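Local coordinates for Non-structural protein 5 (PDB 2WA2), which probably methylates the 5' cap of the viral RNA at guanine N7 and ribose 2'-O, with S-adenosylmethionine as methyl donor, at residues A[87-91]-A[152-156]; A[109-115]-A[133-139]; A[92-98]-A[120-125]. The protein carries 4 engineered substitutions. One frame throughout, in Å; residues are numbered along the deposited sequence. Where two conformers were deposited one is given.

Interaction 1. Residues A[87-91]-A[152-156]; sequences VDLGC and VLCDI. With SAM (S-adenosylmethionine), chain C.
Strands 87-89 and 152-154 run parallel as neighbours in the sheet, their segment axes 4.6 Å apart and 21° askew. Val-87 pairs with Val-152, Asp-88 with Leu-153 and Leu-89 with Cys-154. Leu-153 uses both of its backbone polar groups: its N donates to Val-87 O (2.9 Å) and its O accepts from Leu-89 N (2.9 Å, 169° at the hydrogen). Beyond them the bond from Asp-155 N to Leu-89 O is weak, as the two chains part. One face carries Val-87, Val-152, Leu-89 and Cys-154 under helix 163-183. There the two valines run alongside each other, and in the conformer given Val-87 CG2 meets Val-152 CG2 at 3.8 Å. Cys-154 SG rests against Leu-89 CB. The other face bears Asp-88 and Leu-153, covered by Trp-96 of helix 95-101; the carboxylate of Asp-88 is held from there by Ser-97. At the strand ends Gly-90, at positive phi and without a side chain, lets Ile-156 CG1 come within 3.7 Å of its CA. Ile-156 also leans CG2 and CD1 on the adenine. Asp-155 OD2 takes a hydrogen bond from the amino N of S-adenosylmethionine (2.8 Å), while its OD1 is held by Tyr-230, so both oxygens are engaged, which restrains the rotation of the carboxylate. Such adjacent parallel strands, opening at their C-terminal ends onto the ligand, with a glycine-bearing turn after the first, are typical of the Rossmann-like class I methyltransferase fold.

Interaction 2. Residues A[109-115]-A[133-139]; sequences VKAYTLG and ITFKSKV. With SAM (S-adenosylmethionine), chain C.
Backbone hydrogen bonds join strand 109-112 to strand 133-136, which run parallel 4.8 Å apart at 15°. Thr-134 N reaches Val-109 O (2.8 Å), and Thr-134 O accepts from Ala-111 N; Lys-136 then gives its N to Ala-111 O and takes Thr-113 N on its O. A water bridges Val-109 O and the hydroxyl of Thr-134. Past the strands the bonding changes: Val-139 N comes to Thr-113 O, and Lys-138 N to Leu-114 O (2.9 Å), in both cases from above the carbonyl plane. The ammonium of Lys-138 does the same to Gly-115 O at 2.9 Å; a bend at chi2 (-71°) turns its chain back to reach it.

Apolar contacts differ between the faces. On the face covered by helix 95-101, Ala-111 CB touches Phe-135 CD1 at 3.5 Å, and Ile-133 wedges between neighbours: CG1 packs on Val-109 CB, while CG2 sits 3.5 Å above the centre of the Phe-135 ring. On the face that bears Tyr-112, the ring's CD1 lies 3.8 Å from Lys-136 CB, the two side chains slanting across each other; Phe-147 lies beyond, against Tyr-112 and in a cation-pi contact with Lys-110.

Ligand contacts gather at the C-terminal ends. Leu-114 N is 3.1 Å from adenine N3 of S-adenosylmethionine, and Val-139 O is equally near C2. Leu-114 also lays its CB and CG against the purine, and its CD2 against Val-139 O.

The chemistry thus passes from regular strand pairing with apolar packing to a polar backbone frame, and here the adenine meets the backbone of Leu-114 and Val-139 and the leucine side chain.

Interaction 3. Residues A[92-98]-A[120-125]; sequences GRGSWSY and EKPRLV. Engineered in segment 92-98: Ser-95 (natural residue Gly). With SAM (S-adenosylmethionine), chain C.
A salt bridge joins the long side chains of Arg-93 and Glu-120 on the surface. NE of Arg-93 donates to Glu-120 OE1 at 2.6 Å, and NH2 adds a weak bond to the same oxygen. The oxygen lies near the guanidinium plane, at its edge, but is approached from above the carboxylate plane, the two planes being 54° apart. Arg-93 is extended from CG to NE, whereas Glu-120 bends at chi2, curling its carboxylate toward NE.

Two backbone-led hydrogen bonds fix the loop further along. Arg-123 N meets Arg-93 O almost straight (174°, 2.9 Å), and Val-125 N donates to the phenolic oxygen of Tyr-98 at 2.9 Å. Pro-122 lays its ring carbons beside Gly-92 O and also touches Phe-135 and Ser-137.

Residues 92-94 lie between strand 86-89 and helix 95-101, in the glycine-rich turn of the Rossmann-like methyltransferase fold. Gly-92, at positive phi, brings its CA within 3.5 Å of the ribose O3' of the ligand. Gly-94 is the N-cap of helix 95-101, whose first amides turn to the ligand carboxylate: Ser-95 N to OXT and Trp-96 N to O, both weak bonds. Ser-95 is an engineered residue. The amino N of S-adenosylmethionine lies over one face of the Trp-96 ring, 3.4 Å above the plane, toward its rim.

Apolar contact comes from Val-125, which sets CG2 over a face of Tyr-98 in a CH-pi contact, 3.8 Å from the ring centroid and 14° off its normal.

Interactions 1 and 2 belong to the parallel part of one mixed sheet, joined where Asp-88 N of strand 86-89 meets Lys-110 O and, from the turn just after that strand, Cys-91 N meets Tyr-112 O. Interaction 1 is central and buried, with aliphatic packing and Asp-155, both of whose carboxylate oxygens are bonded; interaction 2 includes an outermost strand and mixes apolar contacts with water and lysine. Interaction 3 is a surface contact, held by a salt bridge and a tyrosine hydroxyl. It ties to the others through Ser-97 on Asp-88 and a weak bond from Gly-92 N to Thr-113 OG1. On S-adenosylmethionine, interaction 1 touches amino group, ribose and adenine, interaction 2 mainly adenine, interaction 3 carboxylate, amino group and ribose O3'.

Interaction 1. Residues A[87-91]-A[152-156]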
loop_
_atom_site.group_PDB
_atom_site.type_symbol
_atom_site.label_atom_id
_atom_site.label_comp_id
_atom_site.label_asym_id
_atom_site.label_seq_id
_atom_site.Cartn_x
_atom_site.Cartn_y
_atom_site.Cartn_z
ATOM N N VAL A 87 -13.459 -3.484 0.074
ATOM C CA VAL A 87 -12.668 -4.606 -0.448
ATOM C C VAL A 87 -11.237 -4.498 0.049
ATOM O O VAL A 87 -10.680 -3.399 0.159
ATOM C CB VAL A 87 -12.718 -4.788 -1.999
ATOM C CG1 VAL A 87 -14.062 -5.325 -2.428
ATOM C CG2 VAL A 87 -12.351 -3.517 -2.768
ATOM N N ASP A 88 -10.674 -5.641 0.420
ATOM C CA ASP A 88 -9.295 -5.683 0.853
ATOM C C ASP A 88 -8.585 -6.657 -0.076
ATOM O O ASP A 88 -8.687 -7.880 0.072
ATOM C CB ASP A 88 -9.198 -6.075 2.329
ATOM C CG ASP A 88 -7.762 -6.035 2.862
ATOM O OD1 ASP A 88 -6.870 -5.540 2.140
ATOM O OD2 ASP A 88 -7.517 -6.551 3.970
ATOM N N LEU A 89 -7.925 -6.097 -1.083
ATOM C CA LEU A 89 -7.208 -6.873 -2.079
ATOM C C LEU A 89 -5.791 -7.185 -1.631
ATOM O O LEU A 89 -5.015 -6.274 -1.292
ATOM C CB LEU A 89 -7.227 -6.154 -3.434
ATOM C CG LEU A 89 -8.655 -5.800 -3.900
ATOM C CD1 LEU A 89 -8.606 -4.850 -5.057
ATOM C CD2 LEU A 89 -9.513 -7.058 -4.254
ATOM N N GLY A 90 -5.450 -8.473 -1.602
ATOM C CA GLY A 90 -4.146 -8.888 -1.081
ATOM C C GLY A 90 -4.153 -8.782 0.433
ATOM O O GLY A 90 -3.335 -8.092 1.017
ATOM N N CYS A 91 -5.114 -9.438 1.070
ATOM C CA CYS A 91 -5.316 -9.229 2.499
ATOM C C CYS A 91 -4.272 -9.931 3.368
ATOM O O CYS A 91 -4.072 -9.555 4.544
ATOM C CB CYS A 91 -6.764 -9.608 2.895
ATOM S SG CYS A 91 -7.081 -11.392 2.952
ATOM N N VAL A 152 -11.862 0.900 -1.636
ATOM C CA VAL A 152 -10.949 -0.101 -2.209
ATOM C C VAL A 152 -9.597 -0.031 -1.505
ATOM O O VAL A 152 -8.899 0.981 -1.592
ATOM C CB VAL A 152 -10.800 0.102 -3.709
ATOM C CG1 VAL A 152 -9.723 -0.846 -4.287
ATOM C CG2 VAL A 152 -12.150 -0.037 -4.389
ATOM N N LEU A 153 -9.243 -1.104 -0.805
ATOM C CA LEU A 153 -7.955 -1.206 -0.100
ATOM C C LEU A 153 -7.088 -2.197 -0.830
ATOM O O LEU A 153 -7.569 -3.232 -1.266
ATOM C CB LEU A 153 -8.135 -1.702 1.354
ATOM C CG LEU A 153 -9.027 -0.850 2.269
ATOM C CD1 LEU A 153 -9.025 -1.431 3.683
ATOM C CD2 LEU A 153 -8.598 0.641 2.277
ATOM N N CYS A 154 -5.787 -1.917 -0.931
ATOM C CA CYS A 154 -4.901 -2.912 -1.533
ATOM C C CYS A 154 -3.508 -2.727 -0.980
ATOM O O CYS A 154 -2.962 -1.627 -1.048
ATOM C CB CYS A 154 -4.870 -2.745 -3.042
ATOM S SG CYS A 154 -3.858 -3.968 -3.938
ATOM N N ASP A 155 -2.959 -3.784 -0.411
ATOM C CA ASP A 155 -1.649 -3.677 0.224
ATOM C C ASP A 155 -0.697 -4.713 -0.391
ATOM O O ASP A 155 0.100 -5.338 0.303
ATOM C CB ASP A 155 -1.809 -3.840 1.739
ATOM C CG ASP A 155 -0.593 -3.364 2.548
ATOM O OD1 ASP A 155 0.159 -2.477 2.101
ATOM O OD2 ASP A 155 -0.412 -3.860 3.669
ATOM N N ILE A 156 -0.782 -4.873 -1.708
ATOM C CA ILE A 156 0.099 -5.796 -2.429
ATOM C C ILE A 156 1.434 -5.119 -2.797
ATOM O O ILE A 156 1.454 -3.975 -3.243
ATOM C CB ILE A 156 -0.600 -6.327 -3.705
ATOM C CG1 ILE A 156 -1.825 -7.168 -3.328
ATOM C CG2 ILE A 156 0.346 -7.143 -4.586
ATOM C CD1 ILE A 156 -2.585 -7.607 -4.526
HETATM N N SAM C . -2.491 -5.536 4.589
HETATM C CA SAM C . -1.874 -6.836 5.016
HETATM C C SAM C . -2.089 -7.060 6.517
HETATM O O SAM C . -2.460 -6.112 7.219
HETATM O OXT SAM C . -1.890 -8.156 7.074
HETATM C CB SAM C . -0.378 -6.843 4.702
HETATM C CG SAM C . -0.064 -6.926 3.214
HETATM S SD SAM C . -0.090 -8.663 2.742
HETATM C CE SAM C . 1.638 -9.084 3.138
HETATM C "C5'" SAM C . 0.082 -8.594 0.947
HETATM C "C4'" SAM C . -0.510 -9.901 0.418
HETATM O "O4'" SAM C . -0.892 -9.804 -0.930
HETATM C "C3'" SAM C . 0.499 -11.044 0.484
HETATM O "O3'" SAM C . 0.092 -11.899 1.523
HETATM C "C2'" SAM C . 0.401 -11.752 -0.856
HETATM O "O2'" SAM C . 0.231 -13.133 -0.657
HETATM C "C1'" SAM C . -0.854 -11.115 -1.459
HETATM N N9 SAM C . -0.841 -11.093 -2.918
HETATM C C8 SAM C . 0.223 -10.772 -3.728
HETATM N N7 SAM C . -0.168 -10.852 -5.004
HETATM C C5 SAM C . -1.474 -11.235 -5.001
HETATM C C6 SAM C . -2.382 -11.476 -6.034
HETATM N N6 SAM C . -2.039 -11.376 -7.305
HETATM N N1 SAM C . -3.678 -11.827 -5.705
HETATM C C2 SAM C . -4.066 -11.960 -4.398
HETATM N N3 SAM C . -3.184 -11.729 -3.361
HETATM C C4 SAM C . -1.903 -11.380 -3.693
#

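Interaction 2. Residues A[109-115]-A[133-139]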
loop_
_atom_site.group_PDB
_atom_site.type_symbol
_atom_site.label_atom_id
_atom_site.label_comp_id
_atom_site.label_asym_id
_atom_site.label_seq_id
_atom_site.Cartn_x
_atom_site.Cartn_y
_atom_site.Cartn_z
ATOM N N VAL A 109 -16.775 -6.311 4.921
ATOM C CA VAL A 109 -15.435 -6.371 4.357
ATOM C C VAL A 109 -15.288 -7.662 3.557
ATOM O O VAL A 109 -15.522 -8.747 4.071
ATOM C CB VAL A 109 -14.349 -6.284 5.448
ATOM C CG1 VAL A 109 -12.954 -6.281 4.811
ATOM C CG2 VAL A 109 -14.521 -5.036 6.277
ATOM N N LYS A 110 -14.965 -7.514 2.289
ATOM C CA LYS A 110 -14.710 -8.611 1.416
ATOM C C LYS A 110 -13.193 -8.610 1.146
ATOM O O LYS A 110 -12.647 -7.710 0.461
ATOM C CB LYS A 110 -15.529 -8.431 0.143
ATOM C CG LYS A 110 -17.055 -8.392 0.404
ATOM C CD LYS A 110 -17.777 -8.395 -0.935
ATOM C CE LYS A 110 -19.292 -8.384 -0.803
ATOM N NZ LYS A 110 -19.913 -8.315 -2.197
ATOM N N ALA A 111 -12.535 -9.621 1.704
ATOM C CA ALA A 111 -11.077 -9.746 1.752
ATOM C C ALA A 111 -10.582 -10.915 0.870
ATOM O O ALA A 111 -11.169 -12.004 0.873
ATOM C CB ALA A 111 -10.643 -9.940 3.209
ATOM N N TYR A 112 -9.534 -10.667 0.094
ATOM C CA TYR A 112 -9.052 -11.618 -0.916
ATOM C C TYR A 112 -7.539 -11.733 -0.881
ATOM O O TYR A 112 -6.838 -10.719 -0.795
ATOM C CB TYR A 112 -9.517 -11.177 -2.325
ATOM C CG TYR A 112 -11.013 -11.080 -2.439
ATOM C CD1 TYR A 112 -11.777 -12.204 -2.775
ATOM C CD2 TYR A 112 -11.680 -9.874 -2.170
ATOM C CE1 TYR A 112 -13.175 -12.119 -2.857
ATOM C CE2 TYR A 112 -13.090 -9.777 -2.259
ATOM C CZ TYR A 112 -13.812 -10.900 -2.594
ATOM O OH TYR A 112 -15.189 -10.834 -2.685
ATOM N N THR A 113 -7.022 -12.965 -0.956
ATOM C CA THR A 113 -5.576 -13.131 -1.021
ATOM C C THR A 113 -5.201 -14.463 -1.679
ATOM O O THR A 113 -6.025 -15.388 -1.748
ATOM C CB THR A 113 -4.941 -12.951 0.392
ATOM O OG1 THR A 113 -3.571 -12.536 0.266
ATOM C CG2 THR A 113 -5.098 -14.202 1.260
ATOM N N LEU A 114 -3.985 -14.535 -2.199
ATOM C CA LEU A 114 -3.495 -15.734 -2.869
ATOM C C LEU A 114 -3.484 -16.934 -1.915
ATOM O O LEU A 114 -4.089 -17.954 -2.205
ATOM C CB LEU A 114 -2.090 -15.507 -3.380
ATOM C CG LEU A 114 -1.832 -15.071 -4.809
ATOM C CD1 LEU A 114 -0.339 -15.231 -4.999
ATOM C CD2 LEU A 114 -2.593 -15.924 -5.838
ATOM N N GLY A 115 -2.767 -16.806 -0.793
ATOM C CA GLY A 115 -2.808 -17.803 0.275
ATOM C C GLY A 115 -2.246 -19.140 -0.183
ATOM O O GLY A 115 -2.483 -20.160 0.454
ATOM N N ILE A 133 -16.544 -9.556 8.149
ATOM C CA ILE A 133 -15.545 -9.940 7.128
ATOM C C ILE A 133 -15.850 -11.295 6.509
ATOM O O ILE A 133 -16.230 -12.237 7.224
ATOM C CB ILE A 133 -14.087 -9.969 7.689
ATOM C CG1 ILE A 133 -13.785 -8.695 8.470
ATOM C CG2 ILE A 133 -13.055 -10.110 6.534
ATOM C CD1 ILE A 133 -12.715 -8.862 9.535
ATOM N N THR A 134 -15.709 -11.354 5.184
ATOM C CA THR A 134 -15.613 -12.591 4.426
ATOM C C THR A 134 -14.210 -12.695 3.842
ATOM O O THR A 134 -13.829 -11.888 2.975
ATOM C CB THR A 134 -16.628 -12.642 3.270
ATOM O OG1 THR A 134 -17.945 -12.502 3.806
ATOM C CG2 THR A 134 -16.505 -13.966 2.515
ATOM N N PHE A 135 -13.444 -13.674 4.328
ATOM C CA PHE A 135 -12.108 -13.930 3.789
ATOM C C PHE A 135 -12.214 -14.958 2.688
ATOM O O PHE A 135 -12.887 -15.998 2.856
ATOM C CB PHE A 135 -11.158 -14.438 4.863
ATOM C CG PHE A 135 -10.694 -13.378 5.805
ATOM C CD1 PHE A 135 -9.748 -12.449 5.406
ATOM C CD2 PHE A 135 -11.156 -13.341 7.111
ATOM C CE1 PHE A 135 -9.295 -11.454 6.304
ATOM C CE2 PHE A 135 -10.720 -12.376 7.995
ATOM C CZ PHE A 135 -9.777 -11.426 7.587
ATOM N N LYS A 136 -11.583 -14.654 1.562
ATOM C CA LYS A 136 -11.415 -15.629 0.514
ATOM C C LYS A 136 -9.948 -15.797 0.093
ATOM O O LYS A 136 -9.365 -14.910 -0.528
ATOM C CB LYS A 136 -12.330 -15.336 -0.677
ATOM C CG LYS A 136 -12.582 -16.611 -1.528
ATOM C CD LYS A 136 -14.086 -16.947 -1.652
ATOM C CE LYS A 136 -14.795 -16.125 -2.769
ATOM N NZ LYS A 136 -14.243 -16.255 -4.186
ATOM N N SER A 137 -9.358 -16.934 0.445
ATOM C CA SER A 137 -8.032 -17.292 -0.048
ATOM C C SER A 137 -8.144 -17.980 -1.403
ATOM O O SER A 137 -9.256 -18.220 -1.913
ATOM C CB SER A 137 -7.265 -18.170 0.957
ATOM O OG SER A 137 -7.176 -17.491 2.196
ATOM N N LYS A 138 -6.995 -18.274 -1.989
ATOM C CA LYS A 138 -6.896 -18.928 -3.278
ATOM C C LYS A 138 -7.586 -18.127 -4.380
ATOM O O LYS A 138 -8.367 -18.667 -5.179
ATOM C CB LYS A 138 -7.450 -20.373 -3.195
ATOM C CG LYS A 138 -7.020 -21.095 -1.943
ATOM C CD LYS A 138 -5.578 -21.434 -1.959
ATOM C CE LYS A 138 -5.247 -22.318 -0.728
ATOM N NZ LYS A 138 -3.770 -22.461 -0.640
ATOM N N VAL A 139 -7.272 -16.830 -4.417
ATOM C CA VAL A 139 -7.759 -15.909 -5.444
ATOM C C VAL A 139 -6.599 -15.013 -5.862
ATOM O O VAL A 139 -5.897 -14.437 -4.991
ATOM C CB VAL A 139 -8.941 -15.005 -4.915
ATOM C CG1 VAL A 139 -9.288 -13.949 -5.923
ATOM C CG2 VAL A 139 -10.184 -15.842 -4.646
HETATM N N SAM C . -2.491 -5.536 4.589
HETATM C CA SAM C . -1.874 -6.836 5.016
HETATM C C SAM C . -2.089 -7.060 6.517
HETATM O O SAM C . -2.460 -6.112 7.219
HETATM O OXT SAM C . -1.890 -8.156 7.074
HETATM C CB SAM C . -0.378 -6.843 4.702
HETATM C CG SAM C . -0.064 -6.926 3.214
HETATM S SD SAM C . -0.090 -8.663 2.742
HETATM C CE SAM C . 1.638 -9.084 3.138
HETATM C "C5'" SAM C . 0.082 -8.594 0.947
HETATM C "C4'" SAM C . -0.510 -9.901 0.418
HETATM O "O4'" SAM C . -0.892 -9.804 -0.930
HETATM C "C3'" SAM C . 0.499 -11.044 0.484
HETATM O "O3'" SAM C . 0.092 -11.899 1.523
HETATM C "C2'" SAM C . 0.401 -11.752 -0.856
HETATM O "O2'" SAM C . 0.231 -13.133 -0.657
HETATM C "C1'" SAM C . -0.854 -11.115 -1.459
HETATM N N9 SAM C . -0.841 -11.093 -2.918
HETATM C C8 SAM C . 0.223 -10.772 -3.728
HETATM N N7 SAM C . -0.168 -10.852 -5.004
HETATM C C5 SAM C . -1.474 -11.235 -5.001
HETATM C C6 SAM C . -2.382 -11.476 -6.034
HETATM N N6 SAM C . -2.039 -11.376 -7.305
HETATM N N1 SAM C . -3.678 -11.827 -5.705
HETATM C C2 SAM C . -4.066 -11.960 -4.398
HETATM N N3 SAM C . -3.184 -11.729 -3.361
HETATM C C4 SAM C . -1.903 -11.380 -3.693
HETATM O O HOH W 1 -18.613 -9.854 4.343
#

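Interaction 3. Residues A[92-98]-A[120-125]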
loop_
_atom_site.group_PDB
_atom_site.type_symbol
_atom_site.label_atom_id
_atom_site.label_comp_id
_atom_site.label_asym_id
_atom_site.label_seq_id
_atom_site.Cartn_x
_atom_site.Cartn_y
_atom_site.Cartn_z
ATOM N N GLY A 92 -3.593 -10.936 2.812
ATOM C CA GLY A 92 -2.653 -11.728 3.606
ATOM C C GLY A 92 -3.296 -12.208 4.894
ATOM O O GLY A 92 -4.420 -12.757 4.876
ATOM N N ARG A 93 -2.621 -11.966 6.021
ATOM C CA ARG A 93 -3.153 -12.358 7.343
ATOM C C ARG A 93 -4.462 -11.641 7.664
ATOM O O ARG A 93 -5.271 -12.129 8.435
ATOM C CB ARG A 93 -2.130 -12.133 8.449
ATOM C CG ARG A 93 -0.872 -12.940 8.241
ATOM C CD ARG A 93 0.156 -12.801 9.385
ATOM N NE ARG A 93 1.448 -13.385 9.003
ATOM C CZ ARG A 93 2.518 -13.446 9.796
ATOM N NH1 ARG A 93 2.469 -12.959 11.033
ATOM N NH2 ARG A 93 3.648 -13.991 9.352
ATOM N N GLY A 94 -4.679 -10.477 7.068
ATOM C CA GLY A 94 -5.968 -9.814 7.232
ATOM C C GLY A 94 -6.051 -8.677 8.252
ATOM O O GLY A 94 -7.156 -8.325 8.670
ATOM N N SER A 95 -4.918 -8.082 8.618
ATOM C CA SER A 95 -4.903 -6.978 9.604
ATOM C C SER A 95 -5.694 -5.781 9.127
ATOM O O SER A 95 -6.404 -5.170 9.911
ATOM C CB SER A 95 -3.472 -6.540 9.964
ATOM O OG SER A 95 -2.891 -7.447 10.880
ATOM N N TRP A 96 -5.580 -5.436 7.843
ATOM C CA TRP A 96 -6.364 -4.306 7.312
ATOM C C TRP A 96 -7.863 -4.589 7.380
ATOM O O TRP A 96 -8.656 -3.692 7.610
ATOM C CB TRP A 96 -5.963 -3.992 5.858
ATOM C CG TRP A 96 -4.680 -3.132 5.724
ATOM C CD1 TRP A 96 -3.683 -2.976 6.655
ATOM C CD2 TRP A 96 -4.309 -2.321 4.601
ATOM N NE1 TRP A 96 -2.712 -2.109 6.174
ATOM C CE2 TRP A 96 -3.069 -1.701 4.918
ATOM C CE3 TRP A 96 -4.906 -2.048 3.353
ATOM C CZ2 TRP A 96 -2.429 -0.819 4.042
ATOM C CZ3 TRP A 96 -4.259 -1.156 2.469
ATOM C CH2 TRP A 96 -3.034 -0.565 2.824
ATOM N N SER A 97 -8.247 -5.838 7.144
ATOM C CA SER A 97 -9.653 -6.219 7.113
ATOM C C SER A 97 -10.274 -6.112 8.505
ATOM O O SER A 97 -11.392 -5.620 8.653
ATOM C CB SER A 97 -9.785 -7.637 6.559
ATOM O OG SER A 97 -9.651 -7.590 5.147
ATOM N N TYR A 98 -9.528 -6.552 9.512
ATOM C CA TYR A 98 -9.949 -6.473 10.912
ATOM C C TYR A 98 -9.950 -5.031 11.373
ATOM O O TYR A 98 -10.813 -4.624 12.153
ATOM C CB TYR A 98 -9.061 -7.335 11.802
ATOM C CG TYR A 98 -9.413 -8.804 11.733
ATOM C CD1 TYR A 98 -10.623 -9.276 12.257
ATOM C CD2 TYR A 98 -8.553 -9.718 11.139
ATOM C CE1 TYR A 98 -10.969 -10.624 12.169
ATOM C CE2 TYR A 98 -8.882 -11.077 11.073
ATOM C CZ TYR A 98 -10.088 -11.512 11.576
ATOM O OH TYR A 98 -10.412 -12.845 11.487
ATOM N N GLU A 120 0.990 -15.614 2.834
ATOM C CA GLU A 120 0.198 -15.494 4.052
ATOM C C GLU A 120 -1.264 -15.849 3.819
ATOM O O GLU A 120 -1.859 -15.407 2.845
ATOM C CB GLU A 120 0.272 -14.065 4.617
ATOM C CG GLU A 120 1.666 -13.576 4.969
ATOM C CD GLU A 120 2.359 -14.481 5.968
ATOM O OE1 GLU A 120 1.678 -14.957 6.909
ATOM O OE2 GLU A 120 3.583 -14.721 5.807
ATOM N N LYS A 121 -1.820 -16.637 4.734
ATOM C CA LYS A 121 -3.243 -16.981 4.741
ATOM C C LYS A 121 -3.927 -16.153 5.825
ATOM O O LYS A 121 -3.296 -15.800 6.818
ATOM C CB LYS A 121 -3.441 -18.474 5.040
ATOM C CG LYS A 121 -2.954 -19.405 3.959
ATOM C CD LYS A 121 -2.860 -20.841 4.451
ATOM C CE LYS A 121 -1.984 -21.649 3.516
ATOM N NZ LYS A 121 -0.689 -20.947 3.177
ATOM N N PRO A 122 -5.224 -15.840 5.644
ATOM C CA PRO A 122 -5.918 -15.075 6.674
ATOM C C PRO A 122 -5.837 -15.756 8.033
ATOM O O PRO A 122 -5.872 -16.990 8.117
ATOM C CB PRO A 122 -7.358 -14.991 6.150
ATOM C CG PRO A 122 -7.235 -15.164 4.710
ATOM C CD PRO A 122 -6.099 -16.119 4.498
ATOM N N ARG A 123 -5.662 -14.935 9.064
ATOM C CA ARG A 123 -5.566 -15.371 10.451
ATOM C C ARG A 123 -6.881 -14.972 11.115
ATOM O O ARG A 123 -7.093 -13.784 11.407
ATOM C CB ARG A 123 -4.390 -14.650 11.135
ATOM C CG ARG A 123 -3.976 -15.180 12.506
ATOM C CD ARG A 123 -2.652 -15.974 12.423
ATOM N NE ARG A 123 -2.326 -16.643 13.692
ATOM C CZ ARG A 123 -1.430 -17.623 13.840
ATOM N NH1 ARG A 123 -0.735 -18.078 12.802
ATOM N NH2 ARG A 123 -1.225 -18.154 15.041
ATOM N N LEU A 124 -7.766 -15.950 11.334
ATOM C CA LEU A 124 -9.064 -15.690 11.977
ATOM C C LEU A 124 -8.930 -15.383 13.472
ATOM O O LEU A 124 -8.287 -16.133 14.223
ATOM C CB LEU A 124 -10.040 -16.851 11.751
ATOM C CG LEU A 124 -10.316 -17.321 10.310
ATOM C CD1 LEU A 124 -11.539 -18.214 10.258
ATOM C CD2 LEU A 124 -10.469 -16.162 9.321
ATOM N N VAL A 125 -9.504 -14.258 13.888
ATOM C CA VAL A 125 -9.577 -13.910 15.311
ATOM C C VAL A 125 -10.966 -13.423 15.694
ATOM O O VAL A 125 -11.792 -13.099 14.829
ATOM C CB VAL A 125 -8.504 -12.856 15.771
ATOM C CG1 VAL A 125 -7.104 -13.483 15.856
ATOM C CG2 VAL A 125 -8.516 -11.615 14.895
HETATM N N SAM C . -2.491 -5.536 4.589
HETATM C CA SAM C . -1.874 -6.836 5.016
HETATM C C SAM C . -2.089 -7.060 6.517
HETATM O O SAM C . -2.460 -6.112 7.219
HETATM O OXT SAM C . -1.890 -8.156 7.074
HETATM C CB SAM C . -0.378 -6.843 4.702
HETATM C CG SAM C . -0.064 -6.926 3.214
HETATM S SD SAM C . -0.090 -8.663 2.742
HETATM C CE SAM C . 1.638 -9.084 3.138
HETATM C "C5'" SAM C . 0.082 -8.594 0.947
HETATM C "C4'" SAM C . -0.510 -9.901 0.418
HETATM O "O4'" SAM C . -0.892 -9.804 -0.930
HETATM C "C3'" SAM C . 0.499 -11.044 0.484
HETATM O "O3'" SAM C . 0.092 -11.899 1.523
HETATM C "C2'" SAM C . 0.401 -11.752 -0.856
HETATM O "O2'" SAM C . 0.231 -13.133 -0.657
HETATM C "C1'" SAM C . -0.854 -11.115 -1.459
HETATM N N9 SAM C . -0.841 -11.093 -2.918
HETATM C C8 SAM C . 0.223 -10.772 -3.728
HETATM N N7 SAM C . -0.168 -10.852 -5.004
HETATM C C5 SAM C . -1.474 -11.235 -5.001
HETATM C C6 SAM C . -2.382 -11.476 -6.034
HETATM N N6 SAM C . -2.039 -11.376 -7.305
HETATM N N1 SAM C . -3.678 -11.827 -5.705
HETATM C C2 SAM C . -4.066 -11.960 -4.398
HETATM N N3 SAM C . -3.184 -11.729 -3.361
HETATM C C4 SAM C . -1.903 -11.380 -3.693
#